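PDB 4W9R: esterase from Capnocytophaga ochracea, which is of unknown function but is probably an ester-hydrolysing enzyme of the alpha/beta-hydrolase kind. Local coordinates for residues R170-Y174 against Q227-C232; V275-V281 against Y303-Y309. All blocks are in the same frame, centred on the assembly; numbering follows the deposited sequence.

Contact 1 of 2, residues R170-Y174 against Q227-C232; sequences RLFYY and QALDMC
The final helix of an alpha/beta-hydrolase-type sheet domain packs on one of its strands, running nearly antiparallel to it: the axes of 171-174 and 227-232 close to 9.4 Å at 155°. Residues 170-174 are extended, so alternate side chains face the helix; the three that do, Arg170, Phe172 and Tyr174, all have chi1 t and reach straight out. Arg170, just before the strand, is stretched in t through chi3. Its NH2 makes a weak hydrogen bond to Cys232 O (3.4 Å) in the last helical turn, while its salt bridge goes to Glu206. Phe172 lies opposite Cys232 (CA to CA 6.5 Å). Cys232 CB sits 3.6 Å from the Phe172 ring centroid, almost on the normal, a CH-pi contact to which Cys232 SG adds a sulfur-aromatic one at 4.2 Å; Phe172 CZ meets Met231 CB at 3.9 Å. Tyr174 pairs with Ala228 (CA to CA 6.3 Å), whose CB covers the Tyr174 ring face, 4.1 Å from its centroid. Selenomethionine Met231 brings CE to 3.5 Å from Tyr174 CD2, and Tyr174 OH donates to Gln227 OE1 (2.8 Å). Strands 143-149 and 205-213 flank strand 171-180 and extend the floor under the helix, Leu229 turns away to helix 43-59, and Gln227 NE2 bonds Gln223 of the second subunit.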
loop_
_atom_site.group_PDB
_atom_site.type_symbol
_atom_site.label_atom_id
_atom_site.label_comp_id
_atom_site.label_asym_id
_atom_site.label_seq_id
_atom_site.Cartn_x
_atom_site.Cartn_y
_atom_site.Cartn_z
ATOM N N ARG B 170 19.045 17.857 5.139
ATOM C CA ARG B 170 17.630 17.720 4.813
ATOM C C ARG B 170 16.881 16.860 5.825
ATOM O O ARG B 170 17.411 15.870 6.331
ATOM C CB ARG B 170 17.465 17.132 3.408
ATOM C CG ARG B 170 16.018 16.935 2.967
ATOM C CD ARG B 170 15.946 16.504 1.515
ATOM N NE ARG B 170 14.577 16.266 1.063
ATOM C CZ ARG B 170 14.044 15.060 0.899
ATOM N NH1 ARG B 170 14.763 13.973 1.148
ATOM N NH2 ARG B 170 12.792 14.938 0.480
ATOM N N LEU B 171 15.640 17.243 6.107
ATOM C CA LEU B 171 14.765 16.443 6.949
ATOM C C LEU B 171 13.397 16.288 6.301
ATOM O O LEU B 171 12.691 17.273 6.076
ATOM C CB LEU B 171 14.619 17.069 8.336
ATOM C CG LEU B 171 13.587 16.390 9.239
ATOM C CD1 LEU B 171 13.927 14.918 9.444
ATOM C CD2 LEU B 171 13.477 17.113 10.570
ATOM N N PHE B 172 13.030 15.048 6.000
ATOM C CA PHE B 172 11.702 14.753 5.481
ATOM C C PHE B 172 10.828 14.198 6.597
ATOM O O PHE B 172 11.090 13.114 7.118
ATOM C CB PHE B 172 11.776 13.762 4.318
ATOM C CG PHE B 172 10.437 13.424 3.724
ATOM C CD1 PHE B 172 9.899 14.201 2.710
ATOM C CD2 PHE B 172 9.715 12.330 4.177
ATOM C CE1 PHE B 172 8.668 13.896 2.160
ATOM C CE2 PHE B 172 8.482 12.020 3.631
ATOM C CZ PHE B 172 7.959 12.804 2.622
ATOM N N TYR B 173 9.792 14.945 6.964
ATOM C CA TYR B 173 8.889 14.506 8.019
ATOM C C TYR B 173 7.478 14.285 7.488
ATOM O O TYR B 173 6.904 15.160 6.841
ATOM C CB TYR B 173 8.861 15.517 9.166
ATOM C CG TYR B 173 7.965 15.100 10.310
ATOM C CD1 TYR B 173 8.401 14.182 11.258
ATOM C CD2 TYR B 173 6.681 15.615 10.440
ATOM C CE1 TYR B 173 7.586 13.793 12.302
ATOM C CE2 TYR B 173 5.859 15.231 11.482
ATOM C CZ TYR B 173 6.316 14.321 12.411
ATOM O OH TYR B 173 5.501 13.937 13.450
ATOM N N TYR B 174 6.926 13.110 7.776
ATOM C CA TYR B 174 5.575 12.771 7.349
ATOM C C TYR B 174 4.763 12.205 8.505
ATOM O O TYR B 174 5.150 11.210 9.118
ATOM C CB TYR B 174 5.610 11.767 6.195
ATOM C CG TYR B 174 4.244 11.383 5.667
ATOM C CD1 TYR B 174 3.556 10.291 6.182
ATOM C CD2 TYR B 174 3.644 12.111 4.653
ATOM C CE1 TYR B 174 2.308 9.939 5.701
ATOM C CE2 TYR B 174 2.398 11.766 4.164
ATOM C CZ TYR B 174 1.735 10.680 4.690
ATOM O OH TYR B 174 0.494 10.339 4.203
ATOM N N GLN B 227 2.351 7.321 0.212
ATOM C CA GLN B 227 2.546 8.750 0.011
ATOM C C GLN B 227 3.932 9.205 0.457
ATOM O O GLN B 227 4.603 9.952 -0.255
ATOM C CB GLN B 227 1.474 9.545 0.758
ATOM C CG GLN B 227 0.082 9.415 0.166
ATOM C CD GLN B 227 -0.932 10.302 0.859
ATOM O OE1 GLN B 227 -0.592 11.072 1.760
ATOM N NE2 GLN B 227 -2.187 10.200 0.440
ATOM N N ALA B 228 4.353 8.749 1.634
ATOM C CA ALA B 228 5.625 9.172 2.213
ATOM C C ALA B 228 6.801 8.799 1.318
ATOM O O ALA B 228 7.662 9.631 1.034
ATOM C CB ALA B 228 5.802 8.571 3.597
ATOM N N LEU B 229 6.829 7.547 0.871
ATOM C CA LEU B 229 7.879 7.077 -0.027
ATOM C C LEU B 229 7.851 7.823 -1.355
ATOM O O LEU B 229 8.897 8.122 -1.932
ATOM C CB LEU B 229 7.741 5.576 -0.276
ATOM C CG LEU B 229 7.963 4.655 0.922
ATOM C CD1 LEU B 229 7.663 3.219 0.537
ATOM C CD2 LEU B 229 9.386 4.792 1.445
ATOM N N ASP B 230 6.647 8.119 -1.834
ATOM C CA ASP B 230 6.473 8.801 -3.109
ATOM C C ASP B 230 7.092 10.194 -3.092
ATOM O O ASP B 230 7.822 10.568 -4.009
ATOM C CB ASP B 230 4.988 8.901 -3.461
ATOM C CG ASP B 230 4.752 9.592 -4.790
ATOM O OD1 ASP B 230 5.406 9.210 -5.784
ATOM O OD2 ASP B 230 3.914 10.520 -4.839
HETATM N N MSE B 231 6.799 10.954 -2.042
HETATM C CA MSE B 231 7.230 12.345 -1.957
HETATM C C MSE B 231 8.694 12.497 -1.560
HETATM O O MSE B 231 9.388 13.383 -2.058
HETATM C CB MSE B 231 6.348 13.105 -0.968
HETATM C CG MSE B 231 4.921 13.292 -1.448
HETATM SE SE MSE B 231 3.802 14.145 -0.109
HETATM C CE MSE B 231 4.001 12.820 1.295
ATOM N N CYS B 232 9.156 11.636 -0.661
ATOM C CA CYS B 232 10.524 11.712 -0.164
ATOM C C CYS B 232 11.540 11.426 -1.268
ATOM O O CYS B 232 12.553 12.116 -1.391
ATOM C CB CYS B 232 10.719 10.738 0.999
ATOM S SG CYS B 232 12.371 10.758 1.728
#

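Contact 2 of 2, residues V275-V281 against Y303-Y309; sequences VPILNDV and YVESNGY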
loop_
_atom_site.group_PDB
_atom_site.type_symbol
_atom_site.label_atom_id
_atom_site.label_comp_id
_atom_site.label_asym_id
_atom_site.label_seq_id
_atom_site.Cartn_x
_atom_site.Cartn_y
_atom_site.Cartn_z
ATOM N N VAL B 275 23.100 6.902 -12.350
ATOM C CA VAL B 275 23.489 6.952 -13.750
ATOM C C VAL B 275 22.340 7.543 -14.549
ATOM O O VAL B 275 21.209 7.061 -14.452
ATOM C CB VAL B 275 23.843 5.559 -14.302
ATOM C CG1 VAL B 275 24.177 5.644 -15.784
ATOM C CG2 VAL B 275 25.000 4.958 -13.522
ATOM N N PRO B 276 22.617 8.602 -15.324
ATOM C CA PRO B 276 21.563 9.276 -16.089
ATOM C C PRO B 276 20.861 8.329 -17.054
ATOM O O PRO B 276 21.513 7.623 -17.824
ATOM C CB PRO B 276 22.323 10.366 -16.849
ATOM C CG PRO B 276 23.543 10.613 -16.030
ATOM C CD PRO B 276 23.918 9.278 -15.461
ATOM N N ILE B 277 19.534 8.320 -16.998
ATOM C CA ILE B 277 18.735 7.462 -17.859
ATOM C C ILE B 277 18.536 8.107 -19.227
ATOM O O ILE B 277 18.472 9.333 -19.341
ATOM C CB ILE B 277 17.373 7.144 -17.225
ATOM C CG1 ILE B 277 16.633 8.435 -16.873
ATOM C CG2 ILE B 277 17.562 6.290 -15.980
ATOM C CD1 ILE B 277 15.274 8.205 -16.248
ATOM N N LEU B 278 18.452 7.270 -20.258
ATOM C CA LEU B 278 18.328 7.730 -21.638
ATOM C C LEU B 278 17.176 8.717 -21.827
ATOM O O LEU B 278 17.276 9.652 -22.621
ATOM C CB LEU B 278 18.145 6.535 -22.574
ATOM C CG LEU B 278 18.257 6.833 -24.070
ATOM C CD1 LEU B 278 19.625 7.416 -24.391
ATOM C CD2 LEU B 278 17.996 5.577 -24.885
ATOM N N ASN B 279 16.092 8.504 -21.089
ATOM C CA ASN B 279 14.941 9.400 -21.132
ATOM C C ASN B 279 15.307 10.818 -20.705
ATOM O O ASN B 279 14.930 11.792 -21.360
ATOM C CB ASN B 279 13.820 8.856 -20.244
ATOM C CG ASN B 279 12.638 9.803 -20.147
ATOM O OD1 ASN B 279 11.751 9.797 -21.001
ATOM N ND2 ASN B 279 12.614 10.616 -19.094
ATOM N N ASP B 280 16.051 10.929 -19.608
ATOM C CA ASP B 280 16.449 12.227 -19.076
ATOM C C ASP B 280 17.478 12.913 -19.969
ATOM O O ASP B 280 17.479 14.137 -20.102
ATOM C CB ASP B 280 17.003 12.072 -17.659
ATOM C CG ASP B 280 15.917 11.809 -16.634
ATOM O OD1 ASP B 280 14.766 11.545 -17.040
ATOM O OD2 ASP B 280 16.217 11.862 -15.423
ATOM N N VAL B 281 18.354 12.121 -20.578
ATOM C CA VAL B 281 19.369 12.665 -21.472
ATOM C C VAL B 281 18.733 13.216 -22.744
ATOM O O VAL B 281 19.033 14.333 -23.165
ATOM C CB VAL B 281 20.422 11.606 -21.845
ATOM C CG1 VAL B 281 21.388 12.159 -22.882
ATOM C CG2 VAL B 281 21.171 11.147 -20.603
ATOM N N TYR B 303 29.356 15.288 -20.049
ATOM C CA TYR B 303 28.643 14.763 -18.891
ATOM C C TYR B 303 28.265 13.299 -19.080
ATOM O O TYR B 303 28.472 12.478 -18.187
ATOM C CB TYR B 303 27.392 15.594 -18.614
ATOM C CG TYR B 303 26.568 15.100 -17.446
ATOM C CD1 TYR B 303 27.028 15.233 -16.142
ATOM C CD2 TYR B 303 25.325 14.514 -17.644
ATOM C CE1 TYR B 303 26.279 14.788 -15.070
ATOM C CE2 TYR B 303 24.566 14.067 -16.578
ATOM C CZ TYR B 303 25.048 14.207 -15.293
ATOM O OH TYR B 303 24.298 13.763 -14.227
ATOM N N VAL B 304 27.710 12.974 -20.242
ATOM C CA VAL B 304 27.307 11.601 -20.517
ATOM C C VAL B 304 28.532 10.729 -20.773
ATOM O O VAL B 304 28.504 9.522 -20.532
ATOM C CB VAL B 304 26.341 11.515 -21.715
ATOM C CG1 VAL B 304 25.042 12.244 -21.400
ATOM C CG2 VAL B 304 26.983 12.078 -22.973
ATOM N N GLU B 305 29.608 11.346 -21.249
ATOM C CA GLU B 305 30.865 10.635 -21.434
ATOM C C GLU B 305 31.411 10.201 -20.080
ATOM O O GLU B 305 31.977 9.116 -19.940
ATOM C CB GLU B 305 31.887 11.510 -22.162
ATOM C CG GLU B 305 33.193 10.797 -22.477
ATOM C CD GLU B 305 34.266 11.737 -22.996
ATOM O OE1 GLU B 305 34.296 12.909 -22.562
ATOM O OE2 GLU B 305 35.078 11.302 -23.838
ATOM N N SER B 306 31.222 11.057 -19.081
ATOM C CA SER B 306 31.705 10.783 -17.736
ATOM C C SER B 306 30.899 9.680 -17.058
ATOM O O SER B 306 31.474 8.809 -16.406
ATOM C CB SER B 306 31.674 12.054 -16.885
ATOM O OG SER B 306 32.619 12.999 -17.354
ATOM N N ASN B 307 29.574 9.711 -17.194
ATOM C CA ASN B 307 28.774 8.652 -16.589
ATOM C C ASN B 307 28.036 7.750 -17.580
ATOM O O ASN B 307 27.000 8.123 -18.128
ATOM C CB ASN B 307 27.749 9.277 -15.636
ATOM C CG ASN B 307 28.294 10.494 -14.904
ATOM O OD1 ASN B 307 28.837 10.380 -13.805
ATOM N ND2 ASN B 307 28.143 11.667 -15.509
ATOM N N GLY B 308 28.559 6.541 -17.757
ATOM C CA GLY B 308 27.836 5.421 -18.332
ATOM C C GLY B 308 27.810 5.284 -19.846
ATOM O O GLY B 308 27.634 4.184 -20.366
ATOM N N TYR B 309 27.981 6.393 -20.559
ATOM C CA TYR B 309 27.867 6.386 -22.021
ATOM C C TYR B 309 29.188 6.347 -22.795
ATOM O O TYR B 309 29.183 6.429 -24.025
ATOM C CB TYR B 309 27.025 7.578 -22.471
ATOM C CG TYR B 309 25.603 7.490 -21.964
ATOM C CD1 TYR B 309 25.212 8.163 -20.815
ATOM C CD2 TYR B 309 24.659 6.708 -22.618
ATOM C CE1 TYR B 309 23.915 8.076 -20.341
ATOM C CE2 TYR B 309 23.361 6.616 -22.154
ATOM C CZ TYR B 309 22.995 7.301 -21.013
ATOM O OH TYR B 309 21.704 7.214 -20.543
#
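The open end of a helical hairpin, made by consecutive helices 278-290 and 294-306 of the all-helical C-terminal region, is closed here: the N-terminal turn of the first, with the residues leading into it, packs against the C-terminal turn of the second and the residues that follow. Tyr309 and Pro276 bury the most surface. The Pro276 ring lies between two tyrosines and Asn307, with CG 3.6 Å from Tyr303 CE2, CD 3.8 Å from Asn307 CB and CB 4.5 Å from Tyr309 CE1. Tyr309, placed by the turn through Gly308 (phi 86°), extends its ring past Pro276 to the start of the other helix, where Val281 CG2 is 4.1 Å from Tyr309 CE1 and Leu278 CD1 is 4.4 Å from Tyr309 CE2. Val281 continues the apolar contact to helix 294-306, CG1 to Val304 CG1 at 3.9 Å, and Met314 of helix 314-325 touches Val281, Val304 and Tyr309. The polar tip of Tyr309 is satisfied just before the N-cap residue Ile277: its OH donates to Pro276 O at 2.8 Å.

Contact 1 lies near the centre of the chain, about 8 Å out, and joins helix to sheet in the esterase-family domain; contact 2 is about 20 Å out, between helix ends in the C-terminal helical region. They share no element and do not touch, their centres being about 27 Å apart and nearest atoms about 14 Å. Buried areas are similar, 363 and 352 Å², and each includes a tyrosine hydroxyl donating to an oxygen: a glutamine side chain in 170-174/227-232, a backbone carbonyl in 275-281/303-309. Contact 1 relies on ring faces and sulfur and reaches the second subunit, whereas contact 2 relies on tyrosine and proline, with two valines beside them, and touches no other protein chain.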